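Local atomic coordinates of peptidase M28 (Shewanella amazonensis SB2B, PDB entry 3IIB), a protein that probably acts as a secreted zinc-dependent carboxypeptidase or dipeptidase of the M28 family, working as a homodimer. Residues W50-L55 against D61-E66; I110-T115 against L208-L213. One frame throughout, in Å; residues are numbered along the deposited sequence.

The two contacts lie at opposite ends of an elongated chain, on opposite sides of its centre, with centres 48 Å apart and nearest atoms about 37 Å apart. Contact 1 comes first in sequence and joins helix 42-57 to the start of strand 62-84; contact 2 follows, where strand 106-113 meets helix 203-213. Both reach the same branched sheet. Its long strands 62-84 and 220-242 pair antiparallel, and 220-242 also pairs with 106-113, which makes a continuous link between the two regions. Neither contact lies near the zinc site, but helix 203-213 touches the second subunit of the homodimer.

Contact 1. Residues W50-L55 against D61-E66; sequences WAIAKL and DRVYKE
A helix-to-strand (alpha-beta) connection on the surface of the zinc-exopeptidase fold forms this contact: helix 42-57 leads through a short loop into strand 62-84 and packs against it almost antiparallel. The segment axes run at 165° and approach to 8.5 Å, a separation filled by apolar side chains. Val63 is the central one. Its CG2 lies 3.7 Å from Leu55 CB, while CG1 meets Ile52 CD1 at 3.8 Å, one turn back toward the helix N-terminus. With CG1 anti to the backbone N (chi1 176°), both methyls are turned to the helix and straddle Leu55 CB. CG1 also comes to 3.8 Å from Ile52 O, so the valine touches helix backbone as well as side chains. With an alanine here, both methyls would go, and a gap would probably open between the strand and the helix, leaving Ile52 CD1 and Leu55 CB without their apolar partner. The Ile52 and Val63 side chains run alongside each other, pointing opposite ways, and the isoleucine's end continues toward Lys65, whose amine makes a cation-pi contact with Tyr236. Beyond this pair of segments, Ile52 and Leu55 also pack on Val238 of the adjoining strand 220-242. The Tyr64 side chain leaves the strand away from the helix. One face of its ring takes Arg62 NH2, offset toward the rim, and its OH is hydrogen-bonded to Glu241, which also forms a salt bridge with Arg62. What Tyr64 offers the helix is mainly backbone: its carbonyl O lies 3.9 Å from Ile52 CD1, the terminal methyl of the isoleucine.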
loop_
_atom_site.group_PDB
_atom_site.type_symbol
_atom_site.label_atom_id
_atom_site.label_comp_id
_atom_site.label_asym_id
_atom_site.label_seq_id
_atom_site.Cartn_x
_atom_site.Cartn_y
_atom_site.Cartn_z
ATOM N N TRP A 50 26.393 -0.694 12.532
ATOM C CA TRP A 50 25.340 -1.351 13.320
ATOM C C TRP A 50 25.617 -2.856 13.396
ATOM O O TRP A 50 25.478 -3.454 14.452
ATOM C CB TRP A 50 23.958 -1.075 12.731
ATOM C CG TRP A 50 22.890 -2.002 13.277
ATOM C CD1 TRP A 50 22.082 -1.766 14.338
ATOM C CD2 TRP A 50 22.555 -3.300 12.788
ATOM N NE1 TRP A 50 21.258 -2.845 14.557
ATOM C CE2 TRP A 50 21.513 -3.794 13.598
ATOM C CE3 TRP A 50 23.000 -4.083 11.699
ATOM C CZ2 TRP A 50 20.942 -5.054 13.396
ATOM C CZ3 TRP A 50 22.430 -5.350 11.503
ATOM C CH2 TRP A 50 21.407 -5.822 12.356
ATOM N N ALA A 51 26.001 -3.436 12.271
ATOM C CA ALA A 51 26.179 -4.896 12.151
ATOM C C ALA A 51 27.399 -5.339 12.923
ATOM O O ALA A 51 27.358 -6.314 13.657
ATOM C CB ALA A 51 26.272 -5.283 10.663
ATOM N N ILE A 52 28.482 -4.578 12.826
ATOM C CA ILE A 52 29.680 -4.862 13.620
ATOM C C ILE A 52 29.350 -4.869 15.133
ATOM O O ILE A 52 29.682 -5.832 15.875
ATOM C CB ILE A 52 30.823 -3.855 13.245
ATOM C CG1 ILE A 52 31.376 -4.097 11.820
ATOM C CG2 ILE A 52 31.979 -3.991 14.204
ATOM C CD1 ILE A 52 32.174 -5.403 11.687
ATOM N N ALA A 53 28.662 -3.822 15.593
ATOM C CA ALA A 53 28.328 -3.688 17.002
ATOM C C ALA A 53 27.402 -4.839 17.404
ATOM O O ALA A 53 27.555 -5.406 18.476
ATOM C CB ALA A 53 27.652 -2.305 17.287
ATOM N N LYS A 54 26.452 -5.168 16.533
ATOM C CA LYS A 54 25.484 -6.189 16.859
ATOM C C LYS A 54 26.149 -7.513 17.004
ATOM O O LYS A 54 25.880 -8.258 17.953
ATOM C CB LYS A 54 24.371 -6.238 15.806
ATOM C CG LYS A 54 23.255 -7.251 16.102
ATOM C CD LYS A 54 22.445 -6.844 17.342
ATOM C CE LYS A 54 21.743 -5.495 17.201
ATOM N NZ LYS A 54 20.920 -5.161 18.411
ATOM N N LEU A 55 27.012 -7.845 16.053
ATOM C CA LEU A 55 27.678 -9.142 16.090
ATOM C C LEU A 55 28.612 -9.231 17.279
ATOM O O LEU A 55 28.674 -10.271 17.933
ATOM C CB LEU A 55 28.404 -9.408 14.772
ATOM C CG LEU A 55 27.422 -9.525 13.601
ATOM C CD1 LEU A 55 28.121 -9.367 12.264
ATOM C CD2 LEU A 55 26.603 -10.810 13.656
ATOM N N ASP A 61 32.932 -15.239 17.949
ATOM C CA ASP A 61 34.359 -15.441 18.196
ATOM C C ASP A 61 35.250 -14.503 17.388
ATOM O O ASP A 61 36.264 -14.010 17.907
ATOM C CB ASP A 61 34.728 -16.879 17.947
ATOM C CG ASP A 61 34.049 -17.829 18.923
ATOM O OD1 ASP A 61 34.300 -17.652 20.109
ATOM O OD2 ASP A 61 33.273 -18.727 18.527
ATOM N N ARG A 62 34.866 -14.225 16.155
ATOM C CA ARG A 62 35.493 -13.156 15.359
ATOM C C ARG A 62 34.403 -12.347 14.705
ATOM O O ARG A 62 33.339 -12.866 14.335
ATOM C CB ARG A 62 36.392 -13.749 14.261
ATOM C CG ARG A 62 37.586 -14.523 14.803
ATOM C CD ARG A 62 38.475 -15.097 13.662
ATOM N NE ARG A 62 39.008 -14.048 12.785
ATOM C CZ ARG A 62 39.258 -14.196 11.478
ATOM N NH1 ARG A 62 38.984 -15.344 10.835
ATOM N NH2 ARG A 62 39.752 -13.164 10.787
ATOM N N VAL A 63 34.663 -11.055 14.601
ATOM C CA VAL A 63 33.781 -10.123 13.924
ATOM C C VAL A 63 34.682 -9.153 13.203
ATOM O O VAL A 63 35.545 -8.511 13.824
ATOM C CB VAL A 63 32.818 -9.337 14.919
ATOM C CG1 VAL A 63 31.979 -8.284 14.162
ATOM C CG2 VAL A 63 31.911 -10.283 15.728
ATOM N N TYR A 64 34.501 -9.045 11.894
ATOM C CA TYR A 64 35.389 -8.199 11.082
ATOM C C TYR A 64 34.707 -7.827 9.791
ATOM O O TYR A 64 33.619 -8.318 9.481
ATOM C CB TYR A 64 36.718 -8.895 10.831
ATOM C CG TYR A 64 36.648 -10.249 10.191
ATOM C CD1 TYR A 64 36.362 -11.384 10.943
ATOM C CD2 TYR A 64 36.903 -10.414 8.840
ATOM C CE1 TYR A 64 36.329 -12.657 10.334
ATOM C CE2 TYR A 64 36.855 -11.651 8.240
ATOM C CZ TYR A 64 36.574 -12.772 8.984
ATOM O OH TYR A 64 36.560 -14.013 8.369
ATOM N N LYS A 65 35.351 -6.958 9.040
ATOM C CA LYS A 65 34.784 -6.548 7.768
ATOM C C LYS A 65 35.811 -6.477 6.677
ATOM O O LYS A 65 37.005 -6.276 6.940
ATOM C CB LYS A 65 34.050 -5.224 7.912
ATOM C CG LYS A 65 34.908 -4.036 8.285
ATOM C CD LYS A 65 34.013 -2.866 8.583
ATOM C CE LYS A 65 34.697 -1.574 8.411
ATOM N NZ LYS A 65 35.646 -1.289 9.507
ATOM N N GLU A 66 35.318 -6.551 5.436
ATOM C CA GLU A 66 36.166 -6.609 4.258
ATOM C C GLU A 66 35.641 -5.645 3.202
ATOM O O GLU A 66 34.456 -5.628 2.938
ATOM C CB GLU A 66 36.191 -8.029 3.718
ATOM C CG GLU A 66 36.868 -8.994 4.725
ATOM C CD GLU A 66 36.952 -10.441 4.254
ATOM O OE1 GLU A 66 36.209 -10.836 3.334
ATOM O OE2 GLU A 66 37.752 -11.201 4.847
#

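Contact 2. Residues I110-T115 against L208-L213; sequences IVRFDT and LINAML
Arg112 and Asn210 meet at about a right angle where a helix packs across a strand of the large mixed sheet, joined by a hydrogen bond from Arg112 NE to Asn210 OD1 of 2.9 Å. The bond is bent, with an N-H...O angle of 136°, and the donor approaches 33° from the amide carbonyl plane. With CG anti to the backbone N and the rest of the arginine chain stretched out, its CB and CD pass along Leu213 CD1, which lies 3.6 Å from Arg112 CD. Deeper in, Ile110 CD1 presses on Ile209 CG2 at 3.4 Å, tighter than usual for two methyl groups. Here strand 110-113 and helix 208-213 cross at -102°. Asp114 holds the guanidinium from the strand side: its OD1 accepts a nearly straight bond from Arg112 NH1 at 2.7 Å, close to the guanidinium plane, as part of a salt bridge. In the next shell, Asp135 OD2 receives both Arg112 NH2 and Asn210 ND2, tying the arginine and the amide to one carboxylate. Phe133 on the neighbouring strand 131-134 touches Ile110, Arg112, Ile209 and Asn210 alike, while selenomethionine Met212 of helix 203-213 packs on Val32 of the second subunit. The carboxylates of Asp114 and Asp135 would probably more than offset the arginine's positive charge, and the amide, accepting through OD1 and donating through ND2, is likely to be fixed in its orientation.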
loop_
_atom_site.group_PDB
_atom_site.type_symbol
_atom_site.label_atom_id
_atom_site.label_comp_id
_atom_site.label_asym_id
_atom_site.label_seq_id
_atom_site.Cartn_x
_atom_site.Cartn_y
_atom_site.Cartn_z
ATOM N N ILE A 110 3.240 8.216 -25.043
ATOM C CA ILE A 110 3.767 6.883 -24.769
ATOM C C ILE A 110 3.392 5.878 -25.850
ATOM O O ILE A 110 2.469 6.113 -26.641
ATOM C CB ILE A 110 3.329 6.358 -23.353
ATOM C CG1 ILE A 110 1.857 6.014 -23.331
ATOM C CG2 ILE A 110 3.678 7.376 -22.236
ATOM C CD1 ILE A 110 1.432 5.245 -22.130
ATOM N N VAL A 111 4.139 4.784 -25.904
ATOM C CA VAL A 111 3.814 3.617 -26.710
ATOM C C VAL A 111 3.910 2.413 -25.794
ATOM O O VAL A 111 4.928 2.208 -25.142
ATOM C CB VAL A 111 4.743 3.432 -27.941
ATOM C CG1 VAL A 111 4.304 2.183 -28.766
ATOM C CG2 VAL A 111 4.771 4.671 -28.810
ATOM N N ARG A 112 2.841 1.628 -25.754
ATOM C CA ARG A 112 2.737 0.492 -24.869
ATOM C C ARG A 112 3.260 -0.789 -25.521
ATOM O O ARG A 112 2.974 -1.063 -26.679
ATOM C CB ARG A 112 1.267 0.271 -24.467
ATOM C CG ARG A 112 1.061 -0.876 -23.492
ATOM C CD ARG A 112 -0.435 -1.162 -23.250
ATOM N NE ARG A 112 -0.575 -2.394 -22.472
ATOM C CZ ARG A 112 -0.332 -3.623 -22.941
ATOM N NH1 ARG A 112 -0.042 -3.815 -24.224
ATOM N NH2 ARG A 112 -0.434 -4.686 -22.141
ATOM N N PHE A 113 3.993 -1.573 -24.733
ATOM C CA PHE A 113 4.499 -2.891 -25.118
ATOM C C PHE A 113 4.085 -3.896 -24.065
ATOM O O PHE A 113 4.090 -3.575 -22.882
ATOM C CB PHE A 113 6.034 -2.820 -25.273
ATOM C CG PHE A 113 6.450 -1.898 -26.386
ATOM C CD1 PHE A 113 6.492 -2.367 -27.699
ATOM C CD2 PHE A 113 6.684 -0.533 -26.143
ATOM C CE1 PHE A 113 6.784 -1.490 -28.759
ATOM C CE2 PHE A 113 6.974 0.331 -27.192
ATOM C CZ PHE A 113 7.037 -0.139 -28.490
ATOM N N ASP A 114 3.653 -5.083 -24.500
ATOM C CA ASP A 114 3.285 -6.130 -23.563
ATOM C C ASP A 114 4.464 -6.551 -22.693
ATOM O O ASP A 114 4.279 -6.889 -21.540
ATOM C CB ASP A 114 2.798 -7.388 -24.259
ATOM C CG ASP A 114 1.515 -7.216 -25.040
ATOM O OD1 ASP A 114 0.732 -6.288 -24.806
ATOM O OD2 ASP A 114 1.288 -8.080 -25.912
ATOM N N THR A 115 5.668 -6.562 -23.263
ATOM C CA THR A 115 6.846 -7.135 -22.626
ATOM C C THR A 115 8.092 -6.452 -23.186
ATOM O O THR A 115 8.026 -5.795 -24.223
ATOM C CB THR A 115 6.983 -8.642 -22.938
ATOM O OG1 THR A 115 7.208 -8.810 -24.350
ATOM C CG2 THR A 115 5.711 -9.427 -22.515
ATOM N N LEU A 208 -4.531 2.123 -15.068
ATOM C CA LEU A 208 -5.197 3.354 -15.495
ATOM C C LEU A 208 -4.793 3.738 -16.920
ATOM O O LEU A 208 -5.634 4.128 -17.744
ATOM C CB LEU A 208 -4.883 4.497 -14.531
ATOM C CG LEU A 208 -5.388 5.896 -14.888
ATOM C CD1 LEU A 208 -6.916 5.883 -14.925
ATOM C CD2 LEU A 208 -4.831 6.894 -13.815
ATOM N N ILE A 209 -3.500 3.637 -17.202
ATOM C CA ILE A 209 -2.988 4.006 -18.495
ATOM C C ILE A 209 -3.642 3.042 -19.518
ATOM O O ILE A 209 -4.090 3.456 -20.581
ATOM C CB ILE A 209 -1.476 3.927 -18.559
ATOM C CG1 ILE A 209 -0.852 5.069 -17.764
ATOM C CG2 ILE A 209 -0.999 4.010 -20.024
ATOM C CD1 ILE A 209 0.718 5.120 -17.787
ATOM N N ASN A 210 -3.696 1.764 -19.175
ATOM C CA ASN A 210 -4.305 0.760 -20.054
ATOM C C ASN A 210 -5.769 1.111 -20.371
ATOM O O ASN A 210 -6.190 1.016 -21.524
ATOM C CB ASN A 210 -4.266 -0.638 -19.434
ATOM C CG ASN A 210 -2.911 -1.348 -19.594
ATOM O OD1 ASN A 210 -2.079 -1.006 -20.451
ATOM N ND2 ASN A 210 -2.728 -2.407 -18.797
ATOM N N ALA A 211 -6.539 1.507 -19.358
ATOM C CA ALA A 211 -7.961 1.877 -19.520
ATOM C C ALA A 211 -8.150 3.046 -20.496
ATOM O O ALA A 211 -9.121 3.097 -21.257
ATOM C CB ALA A 211 -8.541 2.240 -18.153
HETATM N N MSE A 212 -7.219 3.999 -20.471
HETATM C CA MSE A 212 -7.239 5.089 -21.443
HETATM C C MSE A 212 -6.878 4.651 -22.875
HETATM O O MSE A 212 -7.497 5.116 -23.834
HETATM C CB MSE A 212 -6.285 6.182 -20.972
HETATM C CG MSE A 212 -6.837 6.944 -19.784
HETATM SE SE MSE A 212 -5.741 8.434 -19.281
HETATM C CE MSE A 212 -6.352 8.588 -17.415
ATOM N N LEU A 213 -5.843 3.799 -23.003
ATOM C CA LEU A 213 -5.433 3.233 -24.267
ATOM C C LEU A 213 -6.535 2.391 -24.865
ATOM O O LEU A 213 -6.719 2.393 -26.077
ATOM C CB LEU A 213 -4.162 2.401 -24.118
ATOM C CG LEU A 213 -2.899 3.201 -23.749
ATOM C CD1 LEU A 213 -1.777 2.201 -23.365
ATOM C CD2 LEU A 213 -2.460 4.154 -24.865
#